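Local coordinates for protein glutamate racemase (Bacillus anthracis, PDB 2DWU) that belongs to the Asp/Glu/hydantoin racemase family of alpha/beta enzymes and is built around two parallel beta-sheets, with two subunits in the assembly, at residues 105-110 / 181-186; 133-136 / 142-145. All blocks are in the same frame, centred on the assembly; numbering follows the deposited sequence.

Contact 1: residues 105-110 / 181-186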
loop_
_atom_site.group_PDB
_atom_site.type_symbol
_atom_site.label_atom_id
_atom_site.label_comp_id
_atom_site.label_asym_id
_atom_site.label_seq_id
_atom_site.Cartn_x
_atom_site.Cartn_y
_atom_site.Cartn_z
ATOM N N ARG B 105 4.311 6.598 -3.318
ATOM C CA ARG B 105 2.886 6.382 -3.080
ATOM C C ARG B 105 2.567 6.375 -1.574
ATOM O O ARG B 105 1.570 6.962 -1.116
ATOM C CB ARG B 105 2.468 5.050 -3.728
ATOM C CG ARG B 105 0.989 5.010 -4.097
ATOM C CD ARG B 105 0.630 3.622 -4.670
ATOM N NE ARG B 105 1.582 3.170 -5.696
ATOM C CZ ARG B 105 1.743 3.697 -6.915
ATOM N NH1 ARG B 105 1.000 4.731 -7.331
ATOM N NH2 ARG B 105 2.682 3.192 -7.732
ATOM N N ALA B 106 3.402 5.692 -0.793
ATOM C CA ALA B 106 3.188 5.627 0.627
ATOM C C ALA B 106 3.378 7.014 1.277
ATOM O O ALA B 106 2.704 7.355 2.259
ATOM C CB ALA B 106 4.167 4.587 1.253
ATOM N N ALA B 107 4.307 7.794 0.733
ATOM C CA ALA B 107 4.550 9.137 1.269
ATOM C C ALA B 107 3.288 9.993 1.110
ATOM O O ALA B 107 2.923 10.753 2.018
ATOM C CB ALA B 107 5.740 9.780 0.527
ATOM N N ILE B 108 2.624 9.872 -0.034
ATOM C CA ILE B 108 1.387 10.628 -0.279
ATOM C C ILE B 108 0.314 10.177 0.718
ATOM O O ILE B 108 -0.479 10.982 1.215
ATOM C CB ILE B 108 0.913 10.420 -1.749
ATOM C CG1 ILE B 108 1.857 11.212 -2.672
ATOM C CG2 ILE B 108 -0.524 10.904 -1.959
ATOM C CD1 ILE B 108 1.590 11.024 -4.149
ATOM N N LYS B 109 0.290 8.884 1.028
ATOM C CA LYS B 109 -0.693 8.377 1.979
ATOM C C LYS B 109 -0.490 8.914 3.408
ATOM O O LYS B 109 -1.463 9.249 4.103
ATOM C CB LYS B 109 -0.646 6.836 1.981
ATOM C CG LYS B 109 -1.619 6.208 2.985
ATOM C CD LYS B 109 -1.426 4.697 3.056
ATOM C CE LYS B 109 -1.991 4.127 4.347
ATOM N NZ LYS B 109 -1.166 2.954 4.774
ATOM N N VAL B 110 0.762 9.038 3.855
ATOM C CA VAL B 110 1.004 9.460 5.225
ATOM C C VAL B 110 1.204 10.948 5.471
ATOM O O VAL B 110 1.052 11.390 6.615
ATOM C CB VAL B 110 2.211 8.706 5.867
ATOM C CG1 VAL B 110 2.009 7.227 5.745
ATOM C CG2 VAL B 110 3.516 9.120 5.231
ATOM N N ILE B 181 9.298 19.374 6.618
ATOM C CA ILE B 181 8.751 18.128 6.054
ATOM C C ILE B 181 8.053 17.364 7.168
ATOM O O ILE B 181 8.351 17.571 8.343
ATOM C CB ILE B 181 9.860 17.187 5.481
ATOM C CG1 ILE B 181 10.851 16.782 6.585
ATOM C CG2 ILE B 181 10.560 17.844 4.326
ATOM C CD1 ILE B 181 11.783 15.645 6.107
ATOM N N ASP B 182 7.102 16.498 6.828
ATOM C CA ASP B 182 6.482 15.677 7.855
ATOM C C ASP B 182 6.590 14.197 7.477
ATOM O O ASP B 182 6.074 13.338 8.177
ATOM C CB ASP B 182 5.004 16.073 8.109
ATOM C CG ASP B 182 4.072 15.765 6.937
ATOM O OD1 ASP B 182 4.519 15.265 5.881
ATOM O OD2 ASP B 182 2.856 16.044 7.102
ATOM N N THR B 183 7.293 13.926 6.380
ATOM C CA THR B 183 7.462 12.564 5.866
ATOM C C THR B 183 8.864 12.446 5.253
ATOM O O THR B 183 9.331 13.384 4.625
ATOM C CB THR B 183 6.388 12.320 4.763
ATOM O OG1 THR B 183 5.079 12.508 5.330
ATOM C CG2 THR B 183 6.504 10.896 4.179
ATOM N N LEU B 184 9.543 11.310 5.444
ATOM C CA LEU B 184 10.876 11.111 4.873
ATOM C C LEU B 184 10.928 9.722 4.250
ATOM O O LEU B 184 10.668 8.728 4.929
ATOM C CB LEU B 184 11.972 11.191 5.954
ATOM C CG LEU B 184 13.348 10.794 5.385
ATOM C CD1 LEU B 184 13.881 11.929 4.552
ATOM C CD2 LEU B 184 14.318 10.431 6.516
ATOM N N ILE B 185 11.249 9.665 2.966
ATOM C CA ILE B 185 11.382 8.385 2.284
ATOM C C ILE B 185 12.832 7.910 2.366
ATOM O O ILE B 185 13.763 8.651 2.000
ATOM C CB ILE B 185 10.991 8.509 0.804
ATOM C CG1 ILE B 185 9.522 8.943 0.683
ATOM C CG2 ILE B 185 11.248 7.143 0.078
ATOM C CD1 ILE B 185 9.114 9.332 -0.754
ATOM N N LEU B 186 13.042 6.699 2.885
ATOM C CA LEU B 186 14.390 6.124 2.920
ATOM C C LEU B 186 14.636 5.538 1.520
ATOM O O LEU B 186 14.364 4.351 1.265
ATOM C CB LEU B 186 14.456 5.017 3.973
ATOM C CG LEU B 186 14.112 5.420 5.394
ATOM C CD1 LEU B 186 14.349 4.220 6.349
ATOM C CD2 LEU B 186 14.992 6.608 5.826
HETATM O O HOH W 1 3.280 12.171 8.046
#

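Contact 2: residues 133-136 / 142-145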
loop_
_atom_site.group_PDB
_atom_site.type_symbol
_atom_site.label_atom_id
_atom_site.label_comp_id
_atom_site.label_asym_id
_atom_site.label_seq_id
_atom_site.Cartn_x
_atom_site.Cartn_y
_atom_site.Cartn_z
ATOM N N ALA B 133 8.041 11.185 -9.652
ATOM C CA ALA B 133 6.991 10.236 -9.303
ATOM C C ALA B 133 5.941 10.866 -8.406
ATOM O O ALA B 133 4.734 10.620 -8.569
ATOM C CB ALA B 133 7.597 9.006 -8.608
ATOM N N LEU B 134 6.402 11.639 -7.431
ATOM C CA LEU B 134 5.488 12.287 -6.521
ATOM C C LEU B 134 4.583 13.266 -7.258
ATOM O O LEU B 134 3.368 13.265 -7.035
ATOM C CB LEU B 134 6.258 13.004 -5.412
ATOM C CG LEU B 134 6.808 12.033 -4.339
ATOM C CD1 LEU B 134 7.913 12.703 -3.502
ATOM C CD2 LEU B 134 5.628 11.598 -3.466
ATOM N N HIS B 135 5.166 14.068 -8.141
ATOM C CA HIS B 135 4.365 15.060 -8.865
ATOM C C HIS B 135 3.419 14.477 -9.874
ATOM O O HIS B 135 2.401 15.094 -10.187
ATOM C CB HIS B 135 5.285 16.105 -9.502
ATOM C CG HIS B 135 5.801 17.092 -8.511
ATOM N ND1 HIS B 135 6.932 17.845 -8.730
ATOM C CD2 HIS B 135 5.354 17.430 -7.280
ATOM C CE1 HIS B 135 7.164 18.604 -7.670
ATOM N NE2 HIS B 135 6.222 18.372 -6.777
ATOM N N GLU B 136 3.727 13.275 -10.342
ATOM C CA GLU B 136 2.826 12.605 -11.275
ATOM C C GLU B 136 1.519 12.316 -10.548
ATOM O O GLU B 136 0.453 12.374 -11.146
ATOM C CB GLU B 136 3.438 11.303 -11.766
ATOM C CG GLU B 136 2.632 10.638 -12.873
ATOM C CD GLU B 136 3.344 9.440 -13.488
ATOM O OE1 GLU B 136 2.842 8.908 -14.505
ATOM O OE2 GLU B 136 4.398 9.025 -12.966
ATOM N N LYS B 142 5.517 19.493 -2.037
ATOM C CA LYS B 142 6.831 20.105 -1.977
ATOM C C LYS B 142 7.755 18.931 -1.637
ATOM O O LYS B 142 7.541 18.236 -0.630
ATOM C CB LYS B 142 6.898 21.146 -0.863
ATOM C CG LYS B 142 8.238 21.868 -0.813
ATOM C CD LYS B 142 8.573 22.517 -2.151
ATOM C CE LYS B 142 9.837 23.386 -2.032
ATOM N NZ LYS B 142 10.329 23.905 -3.337
ATOM N N VAL B 143 8.765 18.715 -2.468
ATOM C CA VAL B 143 9.686 17.598 -2.283
ATOM C C VAL B 143 11.101 18.108 -2.091
ATOM O O VAL B 143 11.602 18.907 -2.894
ATOM C CB VAL B 143 9.660 16.642 -3.520
ATOM C CG1 VAL B 143 10.505 15.354 -3.255
ATOM C CG2 VAL B 143 8.202 16.243 -3.852
ATOM N N HIS B 144 11.742 17.649 -1.021
ATOM C CA HIS B 144 13.125 18.034 -0.738
ATOM C C HIS B 144 13.954 16.775 -0.891
ATOM O O HIS B 144 13.784 15.849 -0.101
ATOM C CB HIS B 144 13.233 18.545 0.688
ATOM C CG HIS B 144 12.505 19.838 0.909
ATOM N ND1 HIS B 144 12.969 21.039 0.412
ATOM C CD2 HIS B 144 11.333 20.110 1.535
ATOM C CE1 HIS B 144 12.107 21.998 0.725
ATOM N NE2 HIS B 144 11.106 21.463 1.402
ATOM N N SER B 145 14.848 16.761 -1.881
ATOM C CA SER B 145 15.670 15.587 -2.180
ATOM C C SER B 145 17.135 15.850 -1.850
ATOM O O SER B 145 17.732 16.802 -2.355
ATOM C CB SER B 145 15.487 15.227 -3.656
ATOM O OG SER B 145 14.106 15.035 -3.919
#

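Contact 1: residues 105-110 / 181-186
Ala107, on the inner side of helix 100-110, lays its methyl group against Thr183 and Ile185 of strand 183-187, and Val110, about one turn further on, meets Thr183. The short helix and strand segments run nearly antiparallel, at 162°, with their axes 8.8 Å apart, a spacing consistent with the small alanine side chain at the interface. Apolar contacts carry the interface. Ala107 CB meets the end of Ile185, 3.6 Å from CD1, and also lies 3.9 Å from Thr183 CG2. That same threonine methyl touches Val110 CG2 at 3.6 Å, the two side chains meeting at a slant. Thr183 CG2 is set anti to its own backbone N (chi1 of OG1 -59°), which turns the methyl to the helix, while OG1, beside the backbone N, bonds to Asp182. Ile209 of the adjoining strand 207-210 also touches Ala107, Val110 and Thr183.

Polar links gather at the N-terminal end of the strand, next to the helix C-terminus. Thr183 OG1 donates to Asp182 OD1 over 2.9 Å, approaching from above the carboxylate, 51° out of its plane. The carboxylate has further partners in the turn that follows the helix: Thr111 OG1 at OD1, and the backbone N atoms of Lys112 and Lys113 at OD2. Water 1 lies between the two segments, 2.8 Å from Val110 O and 3.0 Å from Asp182 O, and can donate to either.

The helix and strand thus adhere through methyl groups, while the hydroxyl of the buried Thr183 is satisfied within its own segment. Asp182 ties the strand entrance to the turn after the helix, and its several donors would be expected to favour the charged carboxylate.

Contact 2: residues 133-136 / 142-145
Both methyl groups of Val143, on edge strand 142-147, are met by a single branch of Leu134 from helix 129-137. Leu134 CD1 lies 3.6 Å from Val143 CG2 and 3.7 Å from CG1, so the tip of the leucine sits against the fork of the valine, and the two side chains approach on a slant. Leu134 CG stands opposite its carbonyl carbon and beside its backbone N (chi1 -76°), a setting that carries the isobutyl group across to the strand. Leu134 CB follows at 4.1 Å from Val143 CG2, and Leu134 also touches Ile116 of the inner strand 115-120.

Val143 places CG1 anti to its backbone N (chi1 -173°) and CG2 beside that N. This second methyl is the one that reaches His135 as well: the imidazole NE2 lies 4.1 Å from CG2, with the methyl approaching the ring at an oblique angle and the two side chains running past each other in opposite directions. The end of the histidine ring comes nearer the strand than its root does. Its orientation is secured by a hydrogen bond from NE2 to Leu141 O, just ahead of the strand, so NE2, the atom nearest the valine methyl, is also the one bonded to the connecting loop.

The backbone of Lys142 and His144 pairs with strand 115-120, and the alternation of side chains along the strand turns Val143 to the helix. Helix against edge strand, joined by a short loop, is the second half of the beta-alpha-beta crossover that leads from strand 115-120 to the parallel strand 142-147 in this alpha/beta domain.

In the fold
Contacts 1 and 2 have centres 10 Å apart and belong to the same four-stranded parallel sheet, contact 1 on the inner strand 183-187 and contact 2 on the edge strand 142-147, with strand 115-120 between them. Along the chain, both segments of contact 2 fall between those of contact 1. Helices 100-110 and 129-137 pack side by side, joined where Ile108 CG1 meets Leu134 CD2 at 3.9 Å; Ile181 and His144 also touch. The helical segments of both contacts reach the second subunit, through Lys109 and the carbonyl of His135 among others, so this helical layer links the sheet to the dimer interface.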